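CocE/NonD family hydrolase (Staphylococcus aureus subsp. aureus COL, PDB 3III) is a putative serine hydrolase of the CocE/NonD family, with an alpha/beta-hydrolase domain, that probably cleaves ester or amide bonds. Local coordinates at residues A[56-61]-A[156-161]; A[78-83]-A[222-227]; A[216-221]-A[232-237]; A[261-266]-A[313-318]; A[345-350]-A[402-407]. One frame throughout, in Å; residues are numbered along the deposited sequence.

Contact 1: residues A[56-61]-A[156-161]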
# COMPACT_ATOMS: atom_id res chain seq x y z
N ILE A 56 14.91 -18.81 10.30
CA ILE A 56 13.42 -18.84 10.44
C ILE A 56 12.99 -19.28 11.83
O ILE A 56 13.77 -19.87 12.60
CB ILE A 56 12.75 -19.83 9.42
CG1 ILE A 56 13.15 -21.28 9.70
CG2 ILE A 56 13.23 -19.51 8.01
CD1 ILE A 56 12.50 -22.37 8.72
N ASN A 57 11.72 -19.03 12.13
CA ASN A 57 11.01 -19.69 13.21
C ASN A 57 9.84 -20.47 12.63
O ASN A 57 9.20 -20.02 11.69
CB ASN A 57 10.44 -18.67 14.18
CG ASN A 57 11.50 -17.81 14.83
OD1 ASN A 57 12.60 -18.28 15.12
ND2 ASN A 57 11.14 -16.58 15.14
N ILE A 58 9.54 -21.60 13.24
CA ILE A 58 8.41 -22.42 12.86
C ILE A 58 7.49 -22.63 14.08
O ILE A 58 7.92 -23.16 15.09
CB ILE A 58 8.85 -23.84 12.41
CG1 ILE A 58 9.85 -23.81 11.25
CG2 ILE A 58 7.61 -24.72 12.07
CD1 ILE A 58 10.62 -25.19 11.03
N PHE A 59 6.23 -22.22 13.97
CA PHE A 59 5.25 -22.48 15.00
C PHE A 59 4.31 -23.54 14.46
O PHE A 59 3.75 -23.35 13.35
CB PHE A 59 4.43 -21.22 15.25
CG PHE A 59 5.23 -20.07 15.84
CD1 PHE A 59 5.27 -19.89 17.19
CD2 PHE A 59 5.95 -19.19 15.02
CE1 PHE A 59 6.00 -18.82 17.74
CE2 PHE A 59 6.66 -18.14 15.52
CZ PHE A 59 6.69 -17.94 16.89
N ARG A 60 4.14 -24.61 15.21
CA ARG A 60 3.33 -25.72 14.76
C ARG A 60 2.62 -26.44 15.88
O ARG A 60 3.04 -26.37 17.03
CB ARG A 60 4.17 -26.67 13.92
CG ARG A 60 5.41 -27.20 14.58
CD ARG A 60 6.24 -28.06 13.61
NE ARG A 60 7.34 -28.72 14.34
CZ ARG A 60 7.20 -29.85 15.03
NH1 ARG A 60 6.04 -30.47 15.12
NH2 ARG A 60 8.23 -30.34 15.69
N PRO A 61 1.52 -27.13 15.55
CA PRO A 61 0.82 -27.88 16.55
C PRO A 61 1.71 -28.94 17.20
O PRO A 61 2.59 -29.54 16.56
CB PRO A 61 -0.33 -28.49 15.79
CG PRO A 61 -0.50 -27.66 14.61
CD PRO A 61 0.87 -27.25 14.24
N GLN A 156 8.68 -30.46 4.28
CA GLN A 156 8.92 -30.81 5.66
C GLN A 156 7.85 -31.76 6.23
O GLN A 156 6.72 -31.82 5.79
CB GLN A 156 9.00 -29.56 6.52
CG GLN A 156 10.14 -28.64 6.15
CD GLN A 156 11.43 -29.36 5.89
OE1 GLN A 156 11.98 -29.99 6.81
NE2 GLN A 156 11.91 -29.31 4.63
N SER A 157 8.23 -32.46 7.29
CA SER A 157 7.39 -33.51 7.85
C SER A 157 6.02 -32.97 8.32
O SER A 157 5.00 -33.69 8.26
CB SER A 157 8.16 -34.20 8.99
OG SER A 157 8.35 -33.26 10.06
N TRP A 158 5.99 -31.73 8.77
CA TRP A 158 4.76 -31.11 9.26
C TRP A 158 3.93 -30.41 8.18
O TRP A 158 2.94 -29.73 8.51
CB TRP A 158 5.06 -30.13 10.41
CG TRP A 158 6.40 -29.35 10.23
CD1 TRP A 158 7.57 -29.60 10.85
CD2 TRP A 158 6.64 -28.26 9.33
NE1 TRP A 158 8.54 -28.72 10.42
CE2 TRP A 158 8.00 -27.89 9.48
CE3 TRP A 158 5.85 -27.56 8.42
CZ2 TRP A 158 8.57 -26.86 8.76
CZ3 TRP A 158 6.42 -26.53 7.70
CH2 TRP A 158 7.77 -26.18 7.89
N SER A 159 4.31 -30.55 6.91
CA SER A 159 3.68 -29.77 5.86
C SER A 159 2.82 -30.66 4.98
O SER A 159 3.26 -31.72 4.53
CB SER A 159 4.74 -29.07 5.02
OG SER A 159 4.14 -28.49 3.87
N ASN A 160 1.62 -30.19 4.71
CA ASN A 160 0.73 -30.87 3.77
C ASN A 160 1.03 -30.53 2.32
O ASN A 160 0.27 -30.92 1.43
CB ASN A 160 -0.77 -30.64 4.09
CG ASN A 160 -1.30 -29.23 3.62
OD1 ASN A 160 -0.54 -28.39 3.17
ND2 ASN A 160 -2.59 -29.01 3.76
N GLY A 161 2.09 -29.75 2.09
CA GLY A 161 2.51 -29.41 0.72
C GLY A 161 1.97 -28.07 0.19
O GLY A 161 2.43 -27.62 -0.84
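R60 lays its CD over one face of the five-membered ring of W158. The carbon stands 3.8 Å from the ring centroid, 29° off the normal, a CH-pi contact. R60 CD comes closest to W158 CD1, at 3.4 Å. The CG of R60 lies between the backbone N and the carbonyl carbon (chi1 56°), which takes CD across the indole face. The guanidinium plane ends only 8° from the indole plane, and it meets the ring obliquely at CD1. Its NE is held by a salt bridge to E41. I58 comes from the same strand, two residues earlier, and takes the six-membered ring. Its CG2 sits over the face, 4.3 Å from that ring centroid, while CD1 of I58 reaches CZ2 of W158 at 3.5 Å. The opposite face of the indole is covered by CB of Q156, in the same type I turn, Q156 to S159. The buried indole thus lies between strand 53-60 and its own turn. V119 and V121 of strand 119-124, V69 of strand 67-74 and W152 of helix 140-154 pack around it, the three strands all belonging to the mixed sheet of the alpha/beta-hydrolase domain.

Contact 2: residues A[78-83]-A[222-227]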
# COMPACT_ATOMS: atom_id res chain seq x y z
N LYS A 78 12.80 -11.38 12.62
CA LYS A 78 11.84 -12.47 12.84
C LYS A 78 11.47 -12.66 14.34
O LYS A 78 10.45 -13.34 14.63
CB LYS A 78 12.36 -13.78 12.28
CG LYS A 78 13.55 -14.39 13.05
CD LYS A 78 13.89 -15.79 12.55
CE LYS A 78 15.04 -16.44 13.28
NZ LYS A 78 14.77 -16.61 14.75
N ASP A 79 12.28 -12.13 15.25
CA ASP A 79 12.02 -12.28 16.66
C ASP A 79 11.59 -11.00 17.34
O ASP A 79 11.63 -10.89 18.55
CB ASP A 79 13.27 -12.85 17.33
CG ASP A 79 13.57 -14.21 16.82
OD1 ASP A 79 12.68 -15.04 16.95
OD2 ASP A 79 14.65 -14.43 16.25
N ASN A 80 11.16 -10.03 16.56
CA ASN A 80 10.65 -8.80 17.15
C ASN A 80 9.44 -9.05 18.07
O ASN A 80 8.43 -9.66 17.66
CB ASN A 80 10.31 -7.76 16.07
CG ASN A 80 11.54 -7.31 15.26
OD1 ASN A 80 12.71 -7.71 15.51
ND2 ASN A 80 11.28 -6.45 14.30
N LYS A 81 9.59 -8.64 19.32
CA LYS A 81 8.46 -8.54 20.22
C LYS A 81 7.66 -7.27 19.80
O LYS A 81 8.23 -6.16 19.73
CB LYS A 81 8.91 -8.49 21.71
CG LYS A 81 7.78 -8.76 22.69
CD LYS A 81 8.28 -8.84 24.13
CE LYS A 81 7.13 -8.80 25.13
NZ LYS A 81 6.36 -7.52 25.01
N PRO A 82 6.35 -7.43 19.50
CA PRO A 82 5.62 -6.21 19.07
C PRO A 82 5.65 -5.09 20.13
O PRO A 82 5.55 -5.39 21.33
CB PRO A 82 4.18 -6.72 18.84
CG PRO A 82 4.07 -8.04 19.67
CD PRO A 82 5.47 -8.60 19.76
N LYS A 83 5.80 -3.83 19.72
CA LYS A 83 5.92 -2.74 20.68
C LYS A 83 4.56 -2.38 21.28
O LYS A 83 3.64 -2.03 20.56
CB LYS A 83 6.52 -1.52 20.02
CG LYS A 83 7.97 -1.72 19.64
CD LYS A 83 8.73 -0.41 19.72
CE LYS A 83 8.88 0.25 18.37
NZ LYS A 83 9.65 1.51 18.50
N PHE A 222 18.92 0.10 7.63
CA PHE A 222 20.31 0.26 7.98
C PHE A 222 20.55 0.22 9.50
O PHE A 222 21.46 -0.44 9.96
CB PHE A 222 20.86 1.58 7.37
CG PHE A 222 21.47 1.42 6.01
CD1 PHE A 222 22.86 1.04 5.88
CD2 PHE A 222 20.71 1.62 4.86
CE1 PHE A 222 23.48 0.93 4.60
CE2 PHE A 222 21.28 1.51 3.58
CZ PHE A 222 22.68 1.14 3.44
N ALA A 223 19.69 0.91 10.27
CA ALA A 223 19.80 0.96 11.74
C ALA A 223 19.49 -0.39 12.42
O ALA A 223 20.00 -0.71 13.51
CB ALA A 223 18.90 2.09 12.29
N ARG A 224 18.68 -1.22 11.76
CA ARG A 224 18.28 -2.47 12.33
C ARG A 224 19.43 -3.49 12.32
O ARG A 224 19.49 -4.31 13.22
CB ARG A 224 17.06 -3.05 11.58
CG ARG A 224 16.46 -4.30 12.13
CD ARG A 224 15.69 -4.08 13.43
NE ARG A 224 15.33 -5.36 14.09
CZ ARG A 224 16.18 -6.12 14.78
NH1 ARG A 224 17.48 -5.81 14.91
NH2 ARG A 224 15.73 -7.25 15.34
N TRP A 225 20.34 -3.41 11.33
CA TRP A 225 21.42 -4.45 11.13
C TRP A 225 22.75 -3.75 10.89
O TRP A 225 23.35 -3.87 9.83
CB TRP A 225 21.10 -5.41 9.94
CG TRP A 225 19.70 -5.97 9.97
CD1 TRP A 225 18.66 -5.68 9.11
CD2 TRP A 225 19.16 -6.86 10.94
NE1 TRP A 225 17.52 -6.32 9.51
CE2 TRP A 225 17.79 -7.04 10.64
CE3 TRP A 225 19.68 -7.46 12.09
CZ2 TRP A 225 16.96 -7.85 11.40
CZ3 TRP A 225 18.83 -8.28 12.85
CH2 TRP A 225 17.51 -8.47 12.49
N THR A 226 23.22 -3.03 11.90
CA THR A 226 24.38 -2.21 11.73
C THR A 226 25.63 -3.05 11.49
O THR A 226 26.63 -2.53 11.04
CB THR A 226 24.63 -1.27 12.93
OG1 THR A 226 24.67 -2.04 14.14
CG2 THR A 226 23.55 -0.15 13.01
N ASP A 227 25.62 -4.33 11.82
CA ASP A 227 26.80 -5.14 11.58
C ASP A 227 26.78 -5.87 10.21
O ASP A 227 27.59 -6.75 9.95
CB ASP A 227 27.00 -6.13 12.71
CG ASP A 227 25.86 -7.08 12.88
OD1 ASP A 227 24.73 -6.88 12.33
OD2 ASP A 227 26.12 -8.07 13.59
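This is a polar surface contact between a loop and the end of a helix. The loop is 78-83, which follows strand 67-74 of the large mixed sheet of the alpha/beta-hydrolase domain. The helix is 213-224, and W225 is the first residue to leave its helical backbone angles. One hydrogen bond joins the two segments. NH2 of R224 donates to OD1 of N80 over 3.1 Å, with an N-H...O angle of 163°. The donor lies in the carbonyl plane of N80, with a C=O...N angle of 149°. The oxygen also lies near the guanidinium plane of R224, so the bond meets the group at its edge. Amide and guanidinium are nearly coplanar. R224 gets there by a bend at chi2 (72°), which turns the chain across the indole of the next residue. W225 CH2 lies 3.4 Å above one face of the guanidinium, toward its rim, and R224 CG packs on a face of the W225 ring. The other end of the N80 amide is fixed as well, since ND2 donates to the carbonyl of Y76. NE of R224 makes a weak bond to the same carbonyl, and NE1 of W225 bonds to T75 O. The amide of N80 is therefore set by two different partners, one for each polar atom. The link joins an arginine to a neutral oxygen, so it is directional but carries no ion pair.

Contact 3: residues A[216-221]-A[232-237]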
# COMPACT_ATOMS: atom_id res chain seq x y z
N PHE A 216 13.25 7.63 5.75
CA PHE A 216 13.06 7.11 7.12
C PHE A 216 13.09 5.56 7.14
O PHE A 216 13.77 4.90 7.97
CB PHE A 216 11.72 7.62 7.59
CG PHE A 216 11.19 6.93 8.84
CD1 PHE A 216 11.72 7.24 10.09
CD2 PHE A 216 10.13 6.04 8.77
CE1 PHE A 216 11.20 6.63 11.23
CE2 PHE A 216 9.60 5.47 9.90
CZ PHE A 216 10.16 5.77 11.12
N TRP A 217 12.41 5.00 6.15
CA TRP A 217 12.28 3.56 6.00
C TRP A 217 13.64 2.98 5.67
O TRP A 217 14.08 1.98 6.27
CB TRP A 217 11.26 3.30 4.88
CG TRP A 217 11.20 1.92 4.43
CD1 TRP A 217 10.63 0.88 5.08
CD2 TRP A 217 11.72 1.39 3.21
NE1 TRP A 217 10.79 -0.27 4.36
CE2 TRP A 217 11.46 0.01 3.20
CE3 TRP A 217 12.41 1.94 2.12
CZ2 TRP A 217 11.82 -0.82 2.14
CZ3 TRP A 217 12.76 1.10 1.06
CH2 TRP A 217 12.49 -0.25 1.08
N THR A 218 14.30 3.57 4.68
CA THR A 218 15.61 3.07 4.29
C THR A 218 16.58 3.10 5.46
O THR A 218 17.28 2.12 5.73
CB THR A 218 16.23 3.86 3.13
OG1 THR A 218 15.37 3.79 1.99
CG2 THR A 218 17.59 3.22 2.79
N GLN A 219 16.64 4.24 6.15
CA GLN A 219 17.52 4.42 7.30
C GLN A 219 17.24 3.44 8.42
O GLN A 219 18.16 2.93 9.07
CB GLN A 219 17.44 5.86 7.81
CG GLN A 219 18.18 6.72 6.85
CD GLN A 219 17.94 8.18 7.02
OE1 GLN A 219 16.96 8.64 7.64
NE2 GLN A 219 18.84 8.95 6.45
N GLY A 220 15.96 3.17 8.62
CA GLY A 220 15.49 2.18 9.56
C GLY A 220 16.06 0.77 9.34
O GLY A 220 16.40 0.07 10.30
N ILE A 221 16.14 0.36 8.07
CA ILE A 221 16.71 -0.94 7.71
C ILE A 221 18.20 -0.94 8.06
O ILE A 221 18.68 -1.83 8.77
CB ILE A 221 16.45 -1.29 6.21
CG1 ILE A 221 14.93 -1.42 5.97
CG2 ILE A 221 17.27 -2.53 5.83
CD1 ILE A 221 14.48 -1.75 4.51
N GLU A 232 21.86 -2.52 0.75
CA GLU A 232 21.81 -1.68 -0.44
C GLU A 232 21.52 -0.24 -0.02
O GLU A 232 20.61 -0.01 0.74
CB GLU A 232 20.75 -2.18 -1.40
CG GLU A 232 20.58 -1.35 -2.64
CD GLU A 232 19.51 -1.91 -3.59
OE1 GLU A 232 18.72 -2.76 -3.15
OE2 GLU A 232 19.47 -1.45 -4.78
N ASP A 233 22.27 0.72 -0.57
CA ASP A 233 22.10 2.13 -0.22
C ASP A 233 21.01 2.76 -1.10
O ASP A 233 21.27 3.34 -2.17
CB ASP A 233 23.42 2.88 -0.38
CG ASP A 233 23.32 4.32 0.06
OD1 ASP A 233 22.21 4.88 0.27
OD2 ASP A 233 24.37 4.92 0.16
N LEU A 234 19.79 2.67 -0.62
CA LEU A 234 18.65 3.13 -1.37
C LEU A 234 18.50 4.63 -1.30
O LEU A 234 17.82 5.18 -2.10
CB LEU A 234 17.36 2.41 -0.92
CG LEU A 234 17.18 0.99 -1.46
CD1 LEU A 234 16.08 0.25 -0.64
CD2 LEU A 234 16.94 0.97 -2.98
N ILE A 235 19.17 5.29 -0.36
CA ILE A 235 19.20 6.76 -0.33
C ILE A 235 19.97 7.23 -1.60
O ILE A 235 19.51 8.06 -2.39
CB ILE A 235 19.88 7.26 0.96
CG1 ILE A 235 19.06 6.88 2.21
CG2 ILE A 235 20.06 8.76 0.94
CD1 ILE A 235 17.68 7.49 2.19
N GLN A 236 21.13 6.65 -1.81
CA GLN A 236 21.94 7.01 -2.97
C GLN A 236 21.26 6.59 -4.29
O GLN A 236 21.35 7.32 -5.30
CB GLN A 236 23.38 6.45 -2.85
CG GLN A 236 24.29 6.80 -4.03
CD GLN A 236 24.43 8.32 -4.29
OE1 GLN A 236 24.34 9.12 -3.34
NE2 GLN A 236 24.70 8.72 -5.55
N ALA A 237 20.54 5.47 -4.28
CA ALA A 237 19.85 4.97 -5.48
C ALA A 237 18.82 6.03 -5.91
O ALA A 237 18.73 6.38 -7.11
CB ALA A 237 19.17 3.54 -5.25
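Segments 216-221 and 232-237 approach most closely at T218 and L234, whose CA atoms are 6.4 Å apart. They belong to a helix-loop-helix hairpin, helices 213-224 and 234-240 joined by the loop 225-233. T218 is at the centre. With OG1 beside the backbone N (chi1 -59°), CG2 falls anti to it and points across to CB of L234 at 3.8 Å and to CG1 of I235 at 4.0 Å. Its CB also meets CD1 of I235. The hydroxyl lies beside L234 CB but is hydrogen-bonded back to Y214 O in its own helix, which satisfies this polar atom in a buried place. The preceding residue, W217, brings CZ3 to CD1 of L234 at 3.8 Å, meeting it obliquely. I221 CD1 lies over one face of the same indole. W217 NE1 bonds to Y76 OH, and its ring stacks with W138. The W217 side chain is about 5 Å from a bound palmitic acid, and F216 touches that ligand, so this hairpin lies beside the lipid. The second helix opens with D233 as N-cap. Its OD1 accepts from Q236 N at 2.9 Å, the N-H...O angle being 170°, and the N-H arrives from above the carboxylate plane.

Contact 4: residues A[261-266]-A[313-318]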
# COMPACT_ATOMS: atom_id res chain seq x y z
N PRO A 261 -3.87 -18.19 -6.66
CA PRO A 261 -5.08 -17.67 -6.05
C PRO A 261 -4.78 -16.56 -5.04
O PRO A 261 -3.86 -16.68 -4.21
CB PRO A 261 -5.66 -18.88 -5.33
CG PRO A 261 -5.24 -20.06 -6.16
CD PRO A 261 -3.84 -19.66 -6.66
N LEU A 262 -5.56 -15.51 -5.11
CA LEU A 262 -5.18 -14.19 -4.59
C LEU A 262 -6.32 -13.48 -3.85
O LEU A 262 -7.41 -13.36 -4.36
CB LEU A 262 -4.75 -13.32 -5.81
CG LEU A 262 -4.62 -11.82 -5.59
CD1 LEU A 262 -3.47 -11.58 -4.57
CD2 LEU A 262 -4.26 -11.09 -6.89
N LEU A 263 -6.04 -13.09 -2.61
CA LEU A 263 -6.84 -12.20 -1.81
C LEU A 263 -6.01 -10.94 -1.51
O LEU A 263 -5.07 -10.97 -0.74
CB LEU A 263 -7.31 -12.91 -0.52
CG LEU A 263 -8.04 -12.03 0.49
CD1 LEU A 263 -9.35 -11.40 -0.06
CD2 LEU A 263 -8.37 -12.77 1.82
N THR A 264 -6.35 -9.82 -2.16
CA THR A 264 -5.68 -8.56 -1.98
C THR A 264 -6.43 -7.67 -1.04
O THR A 264 -7.68 -7.58 -1.13
CB THR A 264 -5.61 -7.83 -3.34
OG1 THR A 264 -4.96 -8.70 -4.28
CG2 THR A 264 -4.84 -6.47 -3.21
N CYS A 265 -5.72 -6.99 -0.15
CA CYS A 265 -6.35 -5.84 0.52
C CYS A 265 -5.66 -4.59 0.01
O CYS A 265 -4.42 -4.53 -0.04
CB CYS A 265 -6.26 -5.93 2.04
SG CYS A 265 -6.83 -4.43 2.81
N ALA A 266 -6.48 -3.62 -0.40
CA ALA A 266 -6.10 -2.22 -0.65
C ALA A 266 -6.85 -1.31 0.32
O ALA A 266 -7.92 -1.67 0.82
CB ALA A 266 -6.45 -1.79 -2.09
N LYS A 313 -8.89 -16.67 6.87
CA LYS A 313 -8.94 -18.08 7.21
C LYS A 313 -9.90 -18.82 6.25
O LYS A 313 -9.62 -19.94 5.85
CB LYS A 313 -9.36 -18.28 8.69
CG LYS A 313 -9.49 -19.79 9.14
CD LYS A 313 -9.81 -19.88 10.68
CE LYS A 313 -11.15 -20.51 10.93
NZ LYS A 313 -11.32 -21.91 10.25
N SER A 314 -11.01 -18.19 5.87
CA SER A 314 -11.93 -18.84 4.97
C SER A 314 -11.25 -19.09 3.59
O SER A 314 -11.38 -20.17 3.02
CB SER A 314 -13.23 -18.03 4.83
OG SER A 314 -14.03 -18.67 3.80
N PHE A 315 -10.48 -18.12 3.13
CA PHE A 315 -9.72 -18.20 1.87
C PHE A 315 -8.67 -19.30 1.96
O PHE A 315 -8.59 -20.16 1.08
CB PHE A 315 -9.09 -16.83 1.61
CG PHE A 315 -8.15 -16.75 0.44
CD1 PHE A 315 -8.61 -16.82 -0.88
CD2 PHE A 315 -6.80 -16.53 0.67
CE1 PHE A 315 -7.72 -16.68 -1.94
CE2 PHE A 315 -5.90 -16.38 -0.39
CZ PHE A 315 -6.38 -16.46 -1.72
N PHE A 316 -7.93 -19.32 3.05
CA PHE A 316 -6.89 -20.34 3.23
C PHE A 316 -7.47 -21.74 3.50
O PHE A 316 -6.86 -22.70 3.10
CB PHE A 316 -5.90 -19.96 4.33
CG PHE A 316 -4.75 -19.07 3.89
CD1 PHE A 316 -4.54 -18.68 2.58
CD2 PHE A 316 -3.86 -18.58 4.86
CE1 PHE A 316 -3.45 -17.85 2.23
CE2 PHE A 316 -2.75 -17.83 4.53
CZ PHE A 316 -2.56 -17.43 3.19
N ASP A 317 -8.62 -21.85 4.17
CA ASP A 317 -9.23 -23.15 4.37
C ASP A 317 -9.61 -23.71 3.00
O ASP A 317 -9.47 -24.93 2.74
CB ASP A 317 -10.51 -23.07 5.22
CG ASP A 317 -10.26 -22.82 6.70
OD1 ASP A 317 -9.11 -22.95 7.21
OD2 ASP A 317 -11.28 -22.54 7.34
N PHE A 318 -10.08 -22.83 2.10
CA PHE A 318 -10.39 -23.32 0.73
C PHE A 318 -9.13 -23.74 -0.01
O PHE A 318 -9.10 -24.82 -0.60
CB PHE A 318 -11.14 -22.25 -0.06
CG PHE A 318 -11.72 -22.73 -1.35
CD1 PHE A 318 -12.99 -23.25 -1.39
CD2 PHE A 318 -10.99 -22.64 -2.53
CE1 PHE A 318 -13.56 -23.73 -2.62
CE2 PHE A 318 -11.56 -23.08 -3.76
CZ PHE A 318 -12.84 -23.61 -3.78
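With chi1 at 173°, F315 swings its ring out from helix 306-319 to strand 262-267. L263 has nearly the same chi1 (174°), which carries its CG off along the ring and leaves CB to face it. That CB sits almost exactly over the ring centre of F315, 3.7 Å from the centroid and 9° off the normal, a CH-pi contact. The side chains run alongside each other, pointing opposite ways, and CD2 of L263 ends 4.1 Å from CB of F315. The far end of the ring meets backbone. CZ of F315 lies 3.5 Å from P261 O and the same distance from L263 N. P261 O and L262 N both lie near the ring plane, at its edge. P261 CB adds a looser apolar touch at CZ, 4.4 Å away. Y319 and W327 also meet the F315 ring, W327 edge-to-face. The contact packs a helix against a parallel strand inside the alpha/beta-hydrolase sheet. No hydrogen bond crosses it. The P261 and L263 backbones bond instead to M189 in the next strand. Between these segments the attraction is probably dispersion and CH-pi, with the carbonyl of P261 against the aromatic rim.

Contact 5: residues A[345-350]-A[402-407]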
# COMPACT_ATOMS: atom_id res chain seq x y z
N GLU A 345 -20.15 2.68 4.12
CA GLU A 345 -20.97 1.53 3.80
C GLU A 345 -20.14 0.63 2.90
O GLU A 345 -19.48 1.10 1.96
CB GLU A 345 -22.23 2.05 3.07
CG GLU A 345 -23.04 1.00 2.43
CD GLU A 345 -24.33 1.52 1.70
OE1 GLU A 345 -24.49 2.74 1.41
OE2 GLU A 345 -25.14 0.64 1.40
N PHE A 346 -20.14 -0.67 3.16
CA PHE A 346 -19.44 -1.58 2.30
C PHE A 346 -20.39 -2.11 1.22
O PHE A 346 -21.52 -2.47 1.49
CB PHE A 346 -18.84 -2.71 3.13
CG PHE A 346 -17.62 -2.30 3.87
CD1 PHE A 346 -16.38 -2.57 3.36
CD2 PHE A 346 -17.71 -1.62 5.09
CE1 PHE A 346 -15.23 -2.22 4.02
CE2 PHE A 346 -16.54 -1.21 5.75
CZ PHE A 346 -15.28 -1.52 5.21
N LYS A 347 -19.90 -2.12 -0.00
CA LYS A 347 -20.62 -2.56 -1.18
C LYS A 347 -19.76 -3.62 -1.91
O LYS A 347 -18.63 -3.87 -1.51
CB LYS A 347 -20.97 -1.37 -2.08
CG LYS A 347 -21.92 -0.38 -1.39
CD LYS A 347 -22.43 0.68 -2.38
CE LYS A 347 -23.62 1.50 -1.82
NZ LYS A 347 -24.10 2.55 -2.84
N SER A 348 -20.32 -4.24 -2.96
CA SER A 348 -19.56 -5.25 -3.71
C SER A 348 -19.72 -5.07 -5.21
O SER A 348 -20.67 -4.41 -5.66
CB SER A 348 -20.01 -6.63 -3.32
OG SER A 348 -21.38 -6.77 -3.58
N ALA A 349 -18.74 -5.57 -5.96
CA ALA A 349 -18.77 -5.55 -7.43
C ALA A 349 -18.04 -6.77 -7.99
O ALA A 349 -17.33 -7.46 -7.26
CB ALA A 349 -18.13 -4.26 -7.95
N SER A 350 -18.15 -6.98 -9.31
CA SER A 350 -17.60 -8.15 -9.97
C SER A 350 -16.16 -7.87 -10.47
O SER A 350 -15.41 -8.80 -10.81
CB SER A 350 -18.54 -8.52 -11.13
OG SER A 350 -18.50 -7.47 -12.09
N ASP A 402 -27.06 12.76 -4.11
CA ASP A 402 -26.07 11.83 -3.59
C ASP A 402 -25.30 11.16 -4.74
O ASP A 402 -25.91 10.60 -5.64
CB ASP A 402 -26.75 10.75 -2.78
CG ASP A 402 -27.31 11.23 -1.44
OD1 ASP A 402 -27.23 12.42 -1.07
OD2 ASP A 402 -27.83 10.36 -0.75
N THR A 403 -23.96 11.25 -4.71
CA THR A 403 -23.13 10.72 -5.76
C THR A 403 -22.00 9.95 -5.16
O THR A 403 -21.31 10.48 -4.28
CB THR A 403 -22.55 11.88 -6.59
OG1 THR A 403 -23.67 12.63 -7.11
CG2 THR A 403 -21.62 11.42 -7.72
N GLU A 404 -21.76 8.73 -5.66
CA GLU A 404 -20.61 7.92 -5.22
C GLU A 404 -19.49 7.92 -6.26
O GLU A 404 -19.71 7.60 -7.42
CB GLU A 404 -21.01 6.50 -4.85
CG GLU A 404 -22.09 6.49 -3.73
CD GLU A 404 -22.53 5.13 -3.24
OE1 GLU A 404 -22.20 4.08 -3.83
OE2 GLU A 404 -23.26 5.13 -2.21
N LEU A 405 -18.30 8.30 -5.80
CA LEU A 405 -17.10 8.30 -6.61
C LEU A 405 -16.17 7.19 -6.10
O LEU A 405 -15.66 7.26 -4.99
CB LEU A 405 -16.37 9.64 -6.51
CG LEU A 405 -17.18 10.86 -7.00
CD1 LEU A 405 -16.18 11.97 -7.11
CD2 LEU A 405 -17.92 10.61 -8.31
N VAL A 406 -15.96 6.17 -6.92
CA VAL A 406 -15.11 5.05 -6.51
C VAL A 406 -14.19 4.67 -7.64
O VAL A 406 -14.62 4.14 -8.65
CB VAL A 406 -15.94 3.85 -6.06
CG1 VAL A 406 -15.01 2.65 -5.66
CG2 VAL A 406 -16.88 4.19 -4.88
N GLY A 407 -12.91 4.89 -7.43
CA GLY A 407 -11.91 4.61 -8.41
C GLY A 407 -10.86 5.70 -8.56
O GLY A 407 -10.61 6.50 -7.62
O HOH W 1 -22.86 4.77 0.41
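K347 leaves strand 343-349 toward E404 of strand 403-406, and the meeting of the two is a salt bridge at the surface. From CB the chain first passes CG, whose place anti to the carbonyl carbon (chi1 -63°) aims the extended remainder at E404. CD is the first atom near the partner, 3.7 Å from E404 OE1. CE is about equidistant from the two carboxylate oxygens of E404, 3.6 Å from OE1 and slightly more from OE2. NZ at the tip bonds both, at 2.6 Å to OE1 and 2.8 Å to OE2 of E404. It meets each oxygen on the syn side and a little out of the carboxylate plane, by 19° and 18°. NZ thus donates to both oxygens of the carboxylate. E404 comes from the opposite direction, also extended beyond CG. Its OE1 takes a further hydrogen bond from N560 ND2, at the C-terminus of the chain. Its OE2 accepts from a water 2.7 Å away, and the same water donates to E345 OE1. The lysine and water probably ease the repulsion between the E345 and E404 carboxylates. The bridge ties the outer strand of the large mixed sheet to the antiparallel sheet of the C-terminal domain. Y335 and V337 of strand 333-338 and V559 of strand 553-559 pack beside the pair.

Overall arrangement
Contacts 1, 4 and 5 all reach the same large mixed sheet, at strands 53-60, 262-267 and 343-349. Contact 1 is about 20 Å from contact 4 between centres, and contact 4 about 22 Å from contact 5, which joins the sheet to the C-terminal domain. Contacts 1 and 2 touch: N57 OD1 is 2.8 Å from K78 NZ, and N57 ND2 is 2.8 Å from D79 OD1. Contacts 2 and 3 share helix 213-224 and also touch, F222 CE2 lying 3.3 Å from E232 O. Both lie near the bound palmitic acid, at about 9 Å from the N80 side chain and about 5 Å from that of W217.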